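Alpha/beta fold hydrolase (Pseudomonas aeruginosa, PDB 6I8W) is a membrane phospholipase A with an alpha/beta hydrolase fold, degrades membrane phospholipids and acts as a bacterial virulence factor. Local coordinates at residues H69-A73 with N225-F229; L85-Y89 with Q301-D305. Where two conformers were deposited one is given. Residue numbers count along the deposited sequence, not the author numbering.

Interaction 1 (H69-A73 with N225-F229). With MYR (myristic acid), chain C.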
ATOM      1  N   HIS A  69       1.216   1.302   2.229  1.00 30.73           N
ATOM      2  CA  HIS A  69       0.415   0.819   1.107  1.00 27.74           C
ATOM      3  C   HIS A  69      -0.672   1.827   0.675  1.00 34.72           C
ATOM      4  O   HIS A  69      -0.943   2.823   1.366  1.00 30.70           O
ATOM      5  CB  HIS A  69      -0.242  -0.503   1.503  1.00 24.71           C
ATOM      6  CG  HIS A  69      -1.249  -0.337   2.597  1.00 24.67           C
ATOM      7  ND1 HIS A  69      -2.513   0.168   2.362  1.00 30.30           N
ATOM      8  CD2 HIS A  69      -1.167  -0.535   3.936  1.00 25.59           C
ATOM      9  CE1 HIS A  69      -3.179   0.242   3.504  1.00 34.12           C
ATOM     10  NE2 HIS A  69      -2.386  -0.180   4.480  1.00 29.34           N
ATOM     11  N   GLY A  70      -1.338   1.531  -0.439  1.00 33.02           N
ATOM     12  CA  GLY A  70      -2.358   2.416  -0.960  1.00 34.24           C
ATOM     13  C   GLY A  70      -3.777   1.979  -0.638  1.00 39.18           C
ATOM     14  O   GLY A  70      -3.996   1.104   0.192  1.00 32.80           O
ATOM     15  N   PHE A  71      -4.741   2.613  -1.298  1.00 35.59           N
ATOM     16  CA  PHE A  71      -6.154   2.388  -1.032  1.00 39.91           C
ATOM     17  C   PHE A  71      -6.554   0.933  -1.286  1.00 39.75           C
ATOM     18  O   PHE A  71      -6.230   0.371  -2.324  1.00 38.14           O
ATOM     19  CB  PHE A  71      -7.016   3.315  -1.894  1.00 35.63           C
ATOM     20  CG  PHE A  71      -8.488   3.035  -1.780  1.00 39.39           C
ATOM     21  CD1 PHE A  71      -9.220   3.526  -0.709  1.00 36.39           C
ATOM     22  CD2 PHE A  71      -9.133   2.246  -2.722  1.00 37.33           C
ATOM     23  CE1 PHE A  71     -10.577   3.261  -0.589  1.00 37.62           C
ATOM     24  CE2 PHE A  71     -10.482   1.963  -2.611  1.00 38.63           C
ATOM     25  CZ  PHE A  71     -11.215   2.476  -1.543  1.00 40.72           C
ATOM     26  N   GLY A  72      -7.238   0.328  -0.324  1.00 38.79           N
ATOM     27  CA  GLY A  72      -7.745  -1.019  -0.493  1.00 40.42           C
ATOM     28  C   GLY A  72      -6.680  -2.090  -0.380  1.00 42.50           C
ATOM     29  O   GLY A  72      -7.006  -3.277  -0.411  1.00 47.11           O
ATOM     30  N   ALA A  73      -5.417  -1.677  -0.245  1.00 35.42           N
ATOM     31  CA  ALA A  73      -4.292  -2.611  -0.151  1.00 33.12           C
ATOM     32  C   ALA A  73      -3.911  -2.894   1.305  1.00 35.20           C
ATOM     33  O   ALA A  73      -4.655  -2.572   2.229  1.00 32.67           O
ATOM     34  CB  ALA A  73      -3.052  -2.048  -0.938  1.00 27.96           C
ATOM     35  N   ASN A 225     -14.730   0.048   2.190  1.00 46.78           N
ATOM     36  CA  ASN A 225     -13.765   0.698   1.312  1.00 42.41           C
ATOM     37  C   ASN A 225     -14.423   1.857   0.560  1.00 45.24           C
ATOM     38  O   ASN A 225     -13.832   2.923   0.440  1.00 43.37           O
ATOM     39  CB  ASN A 225     -13.153  -0.293   0.317  1.00 40.12           C
ATOM     40  CG  ASN A 225     -12.054  -1.162   0.944  1.00 47.99           C
ATOM     41  OD1 ASN A 225     -11.592  -0.911   2.060  1.00 49.27           O
ATOM     42  ND2 ASN A 225     -11.646  -2.194   0.219  1.00 44.03           N
ATOM     43  N   ALA A 226     -15.659   1.660   0.099  1.00 44.51           N
ATOM     44  CA  ALA A 226     -16.364   2.703  -0.642  1.00 47.12           C
ATOM     45  C   ALA A 226     -16.572   3.949   0.219  1.00 52.78           C
ATOM     46  O   ALA A 226     -16.504   5.080  -0.268  1.00 50.61           O
ATOM     47  CB  ALA A 226     -17.710   2.178  -1.154  1.00 53.86           C
ATOM     48  N   GLN A 227     -16.845   3.730   1.500  1.00 52.94           N
ATOM     49  CA  GLN A 227     -17.051   4.831   2.444  1.00 54.46           C
ATOM     50  C   GLN A 227     -15.746   5.608   2.660  1.00 45.17           C
ATOM     51  O   GLN A 227     -15.725   6.839   2.653  1.00 45.11           O
ATOM     52  CB  GLN A 227     -17.590   4.285   3.771  1.00 60.77           C
ATOM     53  CG  GLN A 227     -17.250   5.106   5.005  1.00 71.65           C
ATOM     54  CD  GLN A 227     -17.856   4.510   6.274  1.00 91.05           C
ATOM     55  OE1 GLN A 227     -17.453   4.851   7.390  1.00 98.88           O
ATOM     56  NE2 GLN A 227     -18.824   3.609   6.105  1.00 90.83           N
ATOM     57  N   ILE A 228     -14.650   4.883   2.832  1.00 42.78           N
ATOM     58  CA  ILE A 228     -13.350   5.529   2.937  1.00 48.97           C
ATOM     59  C   ILE A 228     -13.028   6.299   1.656  1.00 44.31           C
ATOM     60  O   ILE A 228     -12.544   7.428   1.718  1.00 46.11           O
ATOM     61  CB  ILE A 228     -12.226   4.518   3.226  1.00 41.96           C
ATOM     62  CG1 ILE A 228     -12.349   3.975   4.650  1.00 43.01           C
ATOM     63  CG2 ILE A 228     -10.850   5.179   3.064  1.00 38.08           C
ATOM     64  CD1 ILE A 228     -11.273   2.949   4.990  1.00 42.21           C
ATOM     65  N   PHE A 229     -13.307   5.699   0.501  1.00 41.51           N
ATOM     66  CA  PHE A 229     -13.009   6.357  -0.772  1.00 42.57           C
ATOM     67  C   PHE A 229     -13.769   7.679  -0.877  1.00 47.86           C
ATOM     68  O   PHE A 229     -13.251   8.665  -1.406  1.00 51.33           O
ATOM     69  CB  PHE A 229     -13.351   5.458  -1.967  1.00 44.11           C
ATOM     70  CG  PHE A 229     -12.735   5.924  -3.267  1.00 44.92           C
ATOM     71  CD1 PHE A 229     -11.473   5.497  -3.641  1.00 42.46           C
ATOM     72  CD2 PHE A 229     -13.410   6.811  -4.096  1.00 52.12           C
ATOM     73  CE1 PHE A 229     -10.897   5.936  -4.830  1.00 48.12           C
ATOM     74  CE2 PHE A 229     -12.846   7.254  -5.279  1.00 46.12           C
ATOM     75  CZ  PHE A 229     -11.585   6.819  -5.650  1.00 44.76           C
TER
HETATM   76  C1  MYR C 401      -3.766   0.040  -4.989  1.00 81.92           C
HETATM   77  O1  MYR C 401      -2.725   0.456  -4.429  1.00 77.46           O
HETATM   78  O2  MYR C 401      -4.683   0.810  -5.355  1.00 82.11           O
HETATM   79  C2  MYR C 401      -3.883  -1.437  -5.314  1.00 80.15           C
HETATM   80  C3  MYR C 401      -2.651  -2.186  -4.806  1.00 69.99           C
HETATM   81  C4  MYR C 401      -2.561  -3.589  -5.397  1.00 66.56           C
HETATM   82  C5  MYR C 401      -3.671  -4.495  -4.887  1.00 63.01           C
HETATM   83  C6  MYR C 401      -3.396  -5.933  -5.311  1.00 65.35           C
HETATM   84  C7  MYR C 401      -3.194  -6.851  -4.109  1.00 67.06           C
HETATM   85  C8  MYR C 401      -2.053  -7.833  -4.361  1.00 65.83           C
HETATM   86  C9  MYR C 401      -2.363  -9.229  -3.824  1.00 64.54           C
HETATM   87  C10 MYR C 401      -1.525  -9.536  -2.589  1.00 61.49           C
HETATM   88  C11 MYR C 401      -1.567 -11.016  -2.223  1.00 58.99           C
HETATM   89  C12 MYR C 401      -1.067 -11.225  -0.798  1.00 56.92           C
HETATM   90  C13 MYR C 401      -0.417 -12.592  -0.645  1.00 55.81           C
HETATM   91  C14 MYR C 401       0.828 -12.486   0.205  1.00 48.84           C
HETATM   92  O   HOH W   1      -9.432  -4.405   0.396  1.00 49.09           O

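Interaction 2 (L85-Y89 with Q301-D305). With CO2 (carbon dioxide), chain H.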
ATOM      1  N   LEU A  85      15.794  -5.555   0.627  1.00 31.83           N
ATOM      2  CA  LEU A  85      16.046  -4.431   1.521  1.00 28.97           C
ATOM      3  C   LEU A  85      16.340  -4.825   2.968  1.00 32.39           C
ATOM      4  O   LEU A  85      17.005  -4.079   3.683  1.00 35.14           O
ATOM      5  CB  LEU A  85      14.832  -3.472   1.512  1.00 24.40           C
ATOM      6  CG  LEU A  85      14.487  -2.947   0.122  1.00 32.49           C
ATOM      7  CD1 LEU A  85      13.259  -2.037   0.172  1.00 29.36           C
ATOM      8  CD2 LEU A  85      15.700  -2.208  -0.413  1.00 32.11           C
ATOM      9  N   THR A  86      15.829  -5.973   3.418  1.00 30.39           N
ATOM     10  CA  THR A  86      15.964  -6.324   4.828  1.00 31.02           C
ATOM     11  C   THR A  86      17.394  -6.725   5.211  1.00 36.39           C
ATOM     12  O   THR A  86      17.720  -6.779   6.393  1.00 35.66           O
ATOM     13  CB  THR A  86      15.011  -7.473   5.229  1.00 34.54           C
ATOM     14  OG1 THR A  86      15.145  -8.553   4.303  1.00 34.90           O
ATOM     15  CG2 THR A  86      13.566  -7.002   5.212  1.00 28.03           C
ATOM     16  N   GLU A  87      18.252  -6.956   4.224  1.00 36.41           N
ATOM     17  CA  GLU A  87      19.665  -7.245   4.501  1.00 46.45           C
ATOM     18  C   GLU A  87      20.373  -6.020   5.065  1.00 44.89           C
ATOM     19  O   GLU A  87      21.211  -6.136   5.949  1.00 50.12           O
ATOM     20  CB  GLU A  87      20.396  -7.713   3.237  1.00 47.95           C
ATOM     21  N   ARG A  88      20.006  -4.847   4.561  1.00 39.06           N
ATOM     22  CA  ARG A  88      20.709  -3.605   4.879  1.00 37.14           C
ATOM     23  C   ARG A  88      19.871  -2.605   5.674  1.00 39.95           C
ATOM     24  O   ARG A  88      20.400  -1.625   6.199  1.00 40.44           O
ATOM     25  CB  ARG A  88      21.188  -2.944   3.582  1.00 40.29           C
ATOM     26  CG  ARG A  88      22.273  -3.749   2.873  1.00 51.06           C
ATOM     27  CD  ARG A  88      22.630  -3.128   1.527  1.00 61.90           C
ATOM     28  NE  ARG A  88      23.054  -1.735   1.665  1.00 67.68           N
ATOM     29  CZ  ARG A  88      23.196  -0.894   0.645  1.00 67.17           C
ATOM     30  NH1 ARG A  88      22.944  -1.300  -0.592  1.00 69.49           N
ATOM     31  NH2 ARG A  88      23.584   0.354   0.862  1.00 64.96           N
ATOM     32  N   TYR A  89      18.566  -2.851   5.762  1.00 31.47           N
ATOM     33  CA  TYR A  89      17.657  -1.909   6.421  1.00 27.96           C
ATOM     34  C   TYR A  89      16.752  -2.581   7.417  1.00 28.54           C
ATOM     35  O   TYR A  89      16.505  -3.782   7.340  1.00 33.88           O
ATOM     36  CB  TYR A  89      16.796  -1.152   5.382  1.00 29.32           C
ATOM     37  CG  TYR A  89      17.633  -0.308   4.460  1.00 33.38           C
ATOM     38  CD1 TYR A  89      18.078   0.948   4.860  1.00 33.02           C
ATOM     39  CD2 TYR A  89      18.006  -0.772   3.203  1.00 29.17           C
ATOM     40  CE1 TYR A  89      18.882   1.721   4.033  1.00 34.21           C
ATOM     41  CE2 TYR A  89      18.807  -0.001   2.358  1.00 32.21           C
ATOM     42  CZ  TYR A  89      19.235   1.247   2.781  1.00 31.80           C
ATOM     43  OH  TYR A  89      20.022   2.025   1.958  1.00 35.34           O
ATOM     44  N   GLN A 301      17.057   1.395  -3.950  1.00 26.60           N
ATOM     45  CA  GLN A 301      18.369   1.262  -3.313  0.53 27.98           C
ATOM     46  C   GLN A 301      19.379   2.236  -3.897  1.00 30.42           C
ATOM     47  O   GLN A 301      20.231   2.784  -3.177  1.00 30.75           O
ATOM     48  CB  GLN A 301      18.915  -0.160  -3.453  0.53 28.77           C
ATOM     49  CG  GLN A 301      20.260  -0.336  -2.773  0.53 30.75           C
ATOM     50  CD  GLN A 301      20.175  -0.175  -1.262  0.53 44.08           C
ATOM     51  OE1 GLN A 301      19.798  -1.117  -0.556  0.53 39.14           O
ATOM     52  NE2 GLN A 301      20.539   1.010  -0.754  0.53 31.13           N
ATOM     53  N   ALA A 302      19.299   2.448  -5.207  1.00 29.90           N
ATOM     54  CA  ALA A 302      20.216   3.372  -5.861  1.00 32.73           C
ATOM     55  C   ALA A 302      19.987   4.786  -5.328  1.00 32.07           C
ATOM     56  O   ALA A 302      20.928   5.513  -5.012  1.00 33.92           O
ATOM     57  CB  ALA A 302      20.040   3.319  -7.381  1.00 32.71           C
ATOM     58  N   PHE A 303      18.715   5.162  -5.262  1.00 30.36           N
ATOM     59  CA  PHE A 303      18.301   6.446  -4.699  1.00 32.42           C
ATOM     60  C   PHE A 303      18.823   6.605  -3.272  1.00 32.83           C
ATOM     61  O   PHE A 303      19.463   7.601  -2.955  1.00 31.81           O
ATOM     62  CB  PHE A 303      16.763   6.562  -4.731  1.00 28.70           C
ATOM     63  CG  PHE A 303      16.202   7.659  -3.852  1.00 28.53           C
ATOM     64  CD1 PHE A 303      16.319   8.993  -4.222  1.00 34.23           C
ATOM     65  CD2 PHE A 303      15.549   7.347  -2.661  1.00 33.40           C
ATOM     66  CE1 PHE A 303      15.794  10.004  -3.418  1.00 33.06           C
ATOM     67  CE2 PHE A 303      15.015   8.353  -1.851  1.00 34.04           C
ATOM     68  CZ  PHE A 303      15.130   9.674  -2.233  1.00 32.62           C
ATOM     69  N   LEU A 304      18.583   5.600  -2.421  1.00 30.12           N
ATOM     70  CA  LEU A 304      19.048   5.642  -1.031  1.00 29.45           C
ATOM     71  C   LEU A 304      20.571   5.763  -0.923  1.00 37.61           C
ATOM     72  O   LEU A 304      21.098   6.427  -0.025  1.00 37.25           O
ATOM     73  CB  LEU A 304      18.596   4.389  -0.280  1.00 31.51           C
ATOM     74  CG  LEU A 304      17.089   4.279  -0.056  1.00 30.24           C
ATOM     75  CD1 LEU A 304      16.767   2.908   0.520  1.00 29.11           C
ATOM     76  CD2 LEU A 304      16.622   5.391   0.892  1.00 31.51           C
ATOM     77  N   ASP A 305      21.278   5.072  -1.806  1.00 33.43           N
ATOM     78  CA  ASP A 305      22.743   5.150  -1.823  1.00 35.67           C
ATOM     79  C   ASP A 305      23.177   6.594  -2.057  1.00 37.40           C
ATOM     80  O   ASP A 305      24.075   7.098  -1.390  1.00 41.28           O
ATOM     81  CB  ASP A 305      23.340   4.257  -2.915  1.00 42.37           C
ATOM     82  CG  ASP A 305      23.398   2.788  -2.519  1.00 55.11           C
ATOM     83  OD1 ASP A 305      23.099   2.456  -1.348  1.00 60.00           O
ATOM     84  OD2 ASP A 305      23.756   1.960  -3.385  1.00 52.42           O
TER
HETATM   85  C   CO2 H 406      21.040   5.249   3.033  1.00 63.60           C
HETATM   86  O1  CO2 H 406      20.655   6.285   2.809  1.00 56.62           O
HETATM   87  O2  CO2 H 406      21.406   4.213   3.243  1.00 49.69           O

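Interaction 1 (H69-A73 with N225-F229)
The ring of Phe-71 reaches across to helix 208-234 and overlaps Phe-229. The edge of Phe-229 meets the face of Phe-71 in a T-shaped stack, with centroids 5.1 Å apart and planes at 73°. The closest atoms are Phe-71 CZ and Phe-229 CD1, at 3.7 Å. Two more residues meet the edge of the Phe-71 ring, near its plane. Ile-228 CG2 lies 4.1 Å from Phe-71 CE1, and the backbone O of Asn-225 lies 3.3 Å from Phe-71 CZ. That O already accepts the helical bond from Phe-229 N, at 2.8 Å. No direct hydrogen bond joins the segments; a water does. It donates to Gly-72 O at 2.8 Å and accepts from Asn-225 ND2 at 3.1 Å.

The 69-73 loop follows strand 64-68, where alpha/beta hydrolases commonly carry the HG motif of the oxyanion-hole loop. Such a role is probable here. Phe-71 lies near the likely Ser-137, His-286 and Asp-258 triad. A type II turn from Gly-70 to Ala-73 shapes the loop, and Gly-72 takes its positive phi of 76°. His-69 ND1 bonds to Gly-70 O at 2.8 Å. The carboxyl end of a bound myristic acid lies beside the loop, with its O2 3.4 Å from Phe-71 O and its C3 3.9 Å from Ala-73 CB; the rest of the chain runs away from it. A CB on Gly-70 would clash with the acid's O1.

Interaction 2 (L85-Y89 with Q301-D305)
A salt bridge spans the exposed side of this contact. Arg-88 NH2 donates to Asp-305 OD1 at 3.1 Å, with a good angle of 157°. The guanidinium also lies with one face over the amide of Gln-301, and Arg-88 NH1 is 3.1 Å from Gln-301 CD. Arg-88 NH1 is 3.2 Å from Gln-301 OE1, but the angle is too poor for a hydrogen bond.

The second polar link is neutral. Gln-301 NE2 donates to Tyr-89 OH at 2.9 Å. The tyrosine hydroxyl in turn donates to O2 of a bound carbon dioxide, also at 2.9 Å from Tyr-89 OH. It therefore serves as acceptor and donor at once. Tyr-89 and Leu-304 belong to the carbon dioxide pocket, together with His-132 and Arg-308.

In the alpha/beta hydrolase fold, helices pack against both faces of the central sheet. Here helix 293-308, the last of the chain, meets the loop that leads into strand 90-94. Gln-301, Leu-304 and Asp-305 follow the i, i+3, i+4 spacing that puts them on one side of the helix.

The apolar contact is between Leu-304 CD1 and Tyr-89 CZ, 3.7 Å apart. Two carbons make van der Waals contacts with polar atoms: Leu-304 CB is 3.6 Å from Tyr-89 OH, and Leu-85 CD2 is 4.2 Å from Gln-301 OE1. Leu-85, Tyr-89 and Leu-304 all touch Leu-65 of strand 64-68.

How the interactions relate
Interaction 1 is buried, its centre about 10 Å from the centre of the chain. Interaction 2 is only partly buried, its centre about 19 Å from the centre of the chain. Their centres are 28 Å apart and they do not touch. Each joins a loop to a helix, and strand 64-68 relates them: 69-73 follows it directly, while both sides of interaction 2 rest on it. The helices differ, 208-234 in one case and 293-308 in the other. Their chemistry follows their place. Interaction 1 is mainly aromatic and apolar beside a fatty acid. Interaction 2 adds charge and direct hydrogen bonds near the surface, beside carbon dioxide.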